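Nickel-dependent hydrogenase large subunit (Allochromatium vinosum, PDB 3MYR) oxidises molecular hydrogen at a nickel-iron centre as the large subunit of a heterodimeric hydrogenase, probably recycling the hydrogen released by nitrogenase. Local coordinates at residues E3-V7 with R18-M23; V242-I246 with M444-Y448. One frame throughout, in Å; residues are numbered along the deposited sequence.

Contact 1: E3-V7 with R18-M23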
loop_
_atom_site.group_PDB
_atom_site.type_symbol
_atom_site.label_atom_id
_atom_site.label_comp_id
_atom_site.label_asym_id
_atom_site.label_seq_id
_atom_site.Cartn_x
_atom_site.Cartn_y
_atom_site.Cartn_z
ATOM N N GLU B 3 -17.785 -17.602 22.939
ATOM C CA GLU B 3 -16.354 -17.670 23.066
ATOM C C GLU B 3 -15.580 -16.437 22.680
ATOM O O GLU B 3 -15.635 -15.497 23.394
ATOM C CB GLU B 3 -15.829 -18.838 22.317
ATOM C CG GLU B 3 -16.602 -19.020 21.174
ATOM C CD GLU B 3 -16.569 -20.359 20.776
ATOM O OE1 GLU B 3 -17.587 -20.795 20.299
ATOM O OE2 GLU B 3 -15.520 -20.988 20.946
ATOM N N ARG B 4 -14.781 -16.460 21.647
ATOM C CA ARG B 4 -13.966 -15.300 21.387
ATOM C C ARG B 4 -14.725 -14.088 20.912
ATOM O O ARG B 4 -15.653 -14.183 20.174
ATOM C CB ARG B 4 -12.894 -15.632 20.380
ATOM C CG ARG B 4 -11.695 -16.260 20.921
ATOM C CD ARG B 4 -10.810 -16.652 19.804
ATOM N NE ARG B 4 -10.546 -17.999 20.025
ATOM C CZ ARG B 4 -10.857 -19.019 19.263
ATOM N NH1 ARG B 4 -11.352 -18.913 18.076
ATOM N NH2 ARG B 4 -10.597 -20.185 19.746
ATOM N N ILE B 5 -14.258 -12.935 21.306
ATOM C CA ILE B 5 -14.705 -11.662 20.701
ATOM C C ILE B 5 -14.104 -11.555 19.274
ATOM O O ILE B 5 -12.963 -12.015 19.037
ATOM C CB ILE B 5 -14.247 -10.526 21.624
ATOM C CG1 ILE B 5 -15.061 -10.608 22.968
ATOM C CG2 ILE B 5 -14.314 -9.183 20.977
ATOM C CD1 ILE B 5 -16.557 -10.577 22.825
ATOM N N VAL B 6 -14.888 -11.067 18.318
ATOM C CA VAL B 6 -14.464 -11.059 16.933
ATOM C C VAL B 6 -14.498 -9.623 16.411
ATOM O O VAL B 6 -15.512 -8.942 16.532
ATOM C CB VAL B 6 -15.365 -11.963 16.051
ATOM C CG1 VAL B 6 -15.031 -11.776 14.514
ATOM C CG2 VAL B 6 -15.234 -13.457 16.477
ATOM N N VAL B 7 -13.403 -9.158 15.814
ATOM C CA VAL B 7 -13.470 -7.976 14.972
ATOM C C VAL B 7 -13.060 -8.211 13.522
ATOM O O VAL B 7 -11.884 -8.448 13.194
ATOM C CB VAL B 7 -12.908 -6.712 15.669
ATOM C CG1 VAL B 7 -12.213 -6.907 17.035
ATOM C CG2 VAL B 7 -12.763 -5.394 14.859
ATOM N N ARG B 18 -8.933 -10.142 10.295
ATOM C CA ARG B 18 -9.889 -10.514 11.339
ATOM C C ARG B 18 -9.040 -10.698 12.638
ATOM O O ARG B 18 -7.950 -11.319 12.576
ATOM C CB ARG B 18 -10.605 -11.842 10.954
ATOM C CG ARG B 18 -11.265 -12.601 12.167
ATOM C CD ARG B 18 -11.916 -13.855 11.625
ATOM N NE ARG B 18 -12.902 -14.442 12.537
ATOM C CZ ARG B 18 -14.223 -14.365 12.409
ATOM N NH1 ARG B 18 -14.759 -13.699 11.381
ATOM N NH2 ARG B 18 -15.010 -15.005 13.294
ATOM N N ILE B 19 -9.482 -10.098 13.747
ATOM C CA ILE B 19 -8.910 -10.359 15.074
ATOM C C ILE B 19 -9.927 -11.106 15.917
ATOM O O ILE B 19 -11.117 -10.708 15.949
ATOM C CB ILE B 19 -8.546 -9.030 15.799
ATOM C CG1 ILE B 19 -7.532 -8.211 14.969
ATOM C CG2 ILE B 19 -8.010 -9.309 17.239
ATOM C CD1 ILE B 19 -6.179 -8.854 14.889
ATOM N N GLU B 20 -9.486 -12.201 16.579
ATOM C CA GLU B 20 -10.302 -12.840 17.615
ATOM C C GLU B 20 -9.544 -12.713 18.925
ATOM O O GLU B 20 -8.302 -12.762 18.935
ATOM C CB GLU B 20 -10.588 -14.299 17.240
ATOM C CG GLU B 20 -11.493 -14.346 15.982
ATOM C CD GLU B 20 -12.051 -15.753 15.664
ATOM O OE1 GLU B 20 -12.776 -15.928 14.634
ATOM O OE2 GLU B 20 -11.760 -16.674 16.443
ATOM N N ALA B 21 -10.269 -12.468 20.016
ATOM C CA ALA B 21 -9.640 -12.277 21.319
ATOM C C ALA B 21 -10.396 -13.115 22.375
ATOM O O ALA B 21 -11.634 -13.026 22.505
ATOM C CB ALA B 21 -9.668 -10.807 21.701
ATOM N N GLN B 22 -9.645 -13.933 23.109
ATOM C CA GLN B 22 -10.193 -14.630 24.257
ATOM C C GLN B 22 -10.063 -13.680 25.438
ATOM O O GLN B 22 -8.935 -13.264 25.798
ATOM C CB GLN B 22 -9.438 -15.939 24.501
ATOM C CG GLN B 22 -9.936 -16.727 25.770
ATOM C CD GLN B 22 -11.423 -17.106 25.678
ATOM O OE1 GLN B 22 -12.227 -16.704 26.530
ATOM N NE2 GLN B 22 -11.807 -17.804 24.608
ATOM N N MET B 23 -11.207 -13.282 25.982
ATOM C CA MET B 23 -11.266 -12.310 27.043
ATOM C C MET B 23 -11.207 -13.023 28.385
ATOM O O MET B 23 -11.815 -14.096 28.538
ATOM C CB MET B 23 -12.578 -11.511 26.974
ATOM C CG MET B 23 -12.770 -10.680 25.678
ATOM S SD MET B 23 -11.277 -9.688 25.278
ATOM C CE MET B 23 -11.392 -8.391 26.517
HETATM O O HOH W 1 -13.957 -14.103 25.107
#
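Residues 5-7 and 18-23 pair as antiparallel strands of a beta hairpin at the N-terminal end of the large subunit, with a salt-bridge network laid over one face. Ile-5 and Val-7 each form a hydrogen-bonded pair, with Ala-21 and Ile-19 respectively; Val-7 N reaches Ile-19 O at 2.8 Å. Val-6 and Glu-20 make the non-hydrogen-bonded pair between them. Beyond the paired residues, a water bridges Glu-3 O and Met-23 N.

On the face of Val-6 and Glu-20, the Glu-20 carboxylate is shared by Arg-4 across the contact and Arg-18, two residues earlier on its own strand. Arg-4 NH1 donates to Glu-20 OE2 at 2.8 Å, the guanidinium and carboxylate lying nearly coplanar, 17° apart. Arg-18 grips Glu-20 OE1 side-on, NE at 2.6 Å and NH2 beside it, both from the anti side and somewhat out of the carboxylate plane. Such a network, with a further bond from Leu-367 N to OE1, should hold the carboxylate in one orientation. The strands belong to a three-stranded antiparallel sheet with 17-24 in the middle and 27-35 flanking it. Val-6 CG1 lies over the centre of the Arg-18 guanidinium face, 3.4 Å from CZ, its chi1 of 171° setting this methyl opposite the backbone N.

Ile-5, Val-7, Ile-19 and Ala-21 make the opposite, apolar face; Ile-5 CG1 meets Met-23 CG at 3.5 Å, and Val-7 and Ile-19 pack on helix 543-551.

Contact 2: V242-I246 with M444-Y448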
loop_
_atom_site.group_PDB
_atom_site.type_symbol
_atom_site.label_atom_id
_atom_site.label_comp_id
_atom_site.label_asym_id
_atom_site.label_seq_id
_atom_site.Cartn_x
_atom_site.Cartn_y
_atom_site.Cartn_z
ATOM N N VAL B 242 10.830 18.523 -9.565
ATOM C CA VAL B 242 11.168 17.565 -8.531
ATOM C C VAL B 242 11.645 18.338 -7.288
ATOM O O VAL B 242 11.282 18.014 -6.143
ATOM C CB VAL B 242 12.266 16.672 -9.015
ATOM C CG1 VAL B 242 12.880 15.810 -7.833
ATOM C CG2 VAL B 242 11.785 15.817 -10.209
ATOM N N ARG B 243 12.454 19.380 -7.512
ATOM C CA ARG B 243 12.938 20.139 -6.370
ATOM C C ARG B 243 11.799 20.740 -5.535
ATOM O O ARG B 243 11.825 20.746 -4.296
ATOM C CB ARG B 243 13.824 21.282 -6.844
ATOM C CG ARG B 243 14.256 22.096 -5.618
ATOM C CD ARG B 243 14.779 23.485 -6.043
ATOM N NE ARG B 243 16.202 23.351 -6.349
ATOM C CZ ARG B 243 17.174 23.387 -5.434
ATOM N NH1 ARG B 243 16.910 23.557 -4.129
ATOM N NH2 ARG B 243 18.429 23.223 -5.830
ATOM N N ASN B 244 10.817 21.324 -6.204
ATOM C CA ASN B 244 9.694 21.914 -5.458
ATOM C C ASN B 244 8.910 20.866 -4.669
ATOM O O ASN B 244 8.429 21.130 -3.557
ATOM C CB ASN B 244 8.753 22.686 -6.405
ATOM C CG ASN B 244 9.324 24.070 -6.779
ATOM O OD1 ASN B 244 10.453 24.394 -6.445
ATOM N ND2 ASN B 244 8.545 24.872 -7.482
ATOM N N LEU B 245 8.737 19.678 -5.248
ATOM C CA LEU B 245 7.983 18.613 -4.518
ATOM C C LEU B 245 8.718 18.199 -3.215
ATOM O O LEU B 245 8.088 18.000 -2.196
ATOM C CB LEU B 245 7.758 17.379 -5.435
ATOM C CG LEU B 245 6.792 17.698 -6.564
ATOM C CD1 LEU B 245 6.990 16.657 -7.766
ATOM C CD2 LEU B 245 5.315 17.732 -5.960
ATOM N N ILE B 246 10.048 18.158 -3.224
ATOM C CA ILE B 246 10.793 17.737 -2.010
ATOM C C ILE B 246 10.598 18.743 -0.872
ATOM O O ILE B 246 10.413 18.383 0.283
ATOM C CB ILE B 246 12.311 17.640 -2.328
ATOM C CG1 ILE B 246 12.583 16.407 -3.220
ATOM C CG2 ILE B 246 13.108 17.568 -1.008
ATOM C CD1 ILE B 246 14.093 16.328 -3.786
ATOM N N MET B 444 16.419 13.483 1.641
ATOM C CA MET B 444 16.003 13.655 0.258
ATOM C C MET B 444 16.834 14.704 -0.429
ATOM O O MET B 444 17.137 14.513 -1.583
ATOM C CB MET B 444 14.523 14.078 0.124
ATOM C CG MET B 444 13.490 13.009 0.619
ATOM S SD MET B 444 13.329 11.684 -0.554
ATOM C CE MET B 444 12.329 12.542 -1.838
ATOM N N GLN B 445 17.136 15.825 0.245
ATOM C CA GLN B 445 17.885 16.916 -0.354
ATOM C C GLN B 445 19.289 16.414 -0.738
ATOM O O GLN B 445 19.765 16.716 -1.814
ATOM C CB GLN B 445 17.992 18.188 0.545
ATOM C CG GLN B 445 18.513 19.488 -0.251
ATOM C CD GLN B 445 17.592 19.874 -1.486
ATOM O OE1 GLN B 445 18.063 20.164 -2.612
ATOM N NE2 GLN B 445 16.305 19.840 -1.271
ATOM N N GLY B 446 19.877 15.535 0.067
ATOM C CA GLY B 446 21.247 15.093 -0.191
ATOM C C GLY B 446 21.245 14.232 -1.458
ATOM O O GLY B 446 22.127 14.354 -2.302
ATOM N N TRP B 447 20.218 13.409 -1.643
ATOM C CA TRP B 447 20.252 12.517 -2.818
ATOM C C TRP B 447 19.938 13.303 -4.086
ATOM O O TRP B 447 20.542 13.056 -5.147
ATOM C CB TRP B 447 19.238 11.371 -2.709
ATOM C CG TRP B 447 19.461 10.493 -1.538
ATOM C CD1 TRP B 447 20.659 9.876 -1.150
ATOM C CD2 TRP B 447 18.437 9.985 -0.650
ATOM N NE1 TRP B 447 20.414 9.084 -0.024
ATOM C CE2 TRP B 447 19.081 9.139 0.299
ATOM C CE3 TRP B 447 17.050 10.162 -0.571
ATOM C CZ2 TRP B 447 18.393 8.540 1.337
ATOM C CZ3 TRP B 447 16.365 9.525 0.446
ATOM C CH2 TRP B 447 17.035 8.703 1.370
ATOM N N TYR B 448 19.022 14.263 -3.971
ATOM C CA TYR B 448 18.708 15.150 -5.097
ATOM C C TYR B 448 19.973 15.943 -5.563
ATOM O O TYR B 448 20.310 15.994 -6.798
ATOM C CB TYR B 448 17.579 16.121 -4.733
ATOM C CG TYR B 448 17.274 17.125 -5.848
ATOM C CD1 TYR B 448 16.411 16.782 -6.874
ATOM C CD2 TYR B 448 17.843 18.422 -5.855
ATOM C CE1 TYR B 448 16.132 17.684 -7.920
ATOM C CE2 TYR B 448 17.562 19.354 -6.875
ATOM C CZ TYR B 448 16.723 18.955 -7.915
ATOM O OH TYR B 448 16.406 19.818 -8.924
#
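Tyr-448 reaches across to lie against three residues of 242-246. Tyr-448 CB meets Ile-246 CD1 at 3.6 Å, and Tyr-448 CE1 lies 3.8 Å from Val-242 CG1. Arg-243 CA lies over one ring face and its CB 3.6 Å from Tyr-448 OH, whereas its guanidinium stands steeply to the ring, 77° between the planes, with Tyr-448 CE2 over one guanidinium face. Tyr-448 CG lies opposite the backbone N (chi1 176°), which carries the ring across to helix 236-265. Ile-246 also turns its other branch to the second helix, CG2 touching Met-444 CB at 3.9 Å.

Further out, the phenol hydroxyl is hydrogen-bonded to Leu-239 O, one turn before Val-242, which holds the ring end against that helix. Losing the ring and hydroxyl to an alanine here is likely to open a gap beside Val-242 CG1 and Arg-243 and to cost Leu-239 O its bond from the phenol. Phe-204 of helix 203-209 packs on Val-242, Ile-246 and Met-444, and Leu-94 of helix 86-112 touches the latter two. With segment axes 10.9 Å apart and 166° between their directions, helices 236-265 and 426-456 run antiparallel within the helical bundle of the [NiFe] hydrogenase large subunit.

Overall arrangement
The two contacts have no elements in common and lie on opposite sides of the chain's centre, their centres about 46 Å apart. Contact 1 is local in sequence and only partly buried, near the small subunit, whose Ser-49 and Gly-90 pack on Val-7 and Arg-18. Contact 2 is buried, joins segments nearly two hundred residues apart and meets no other protein chain. Chemistry follows place: backbone hydrogen bonds and a cross-strand salt bridge join the hairpin, while the helices meet through apolar side chains and a tyrosine whose hydroxyl bonds to the opposing helix. Arginine pairs with a carboxylate in contact 1 and lies against an aromatic ring in contact 2. Both lie away from the metal sites.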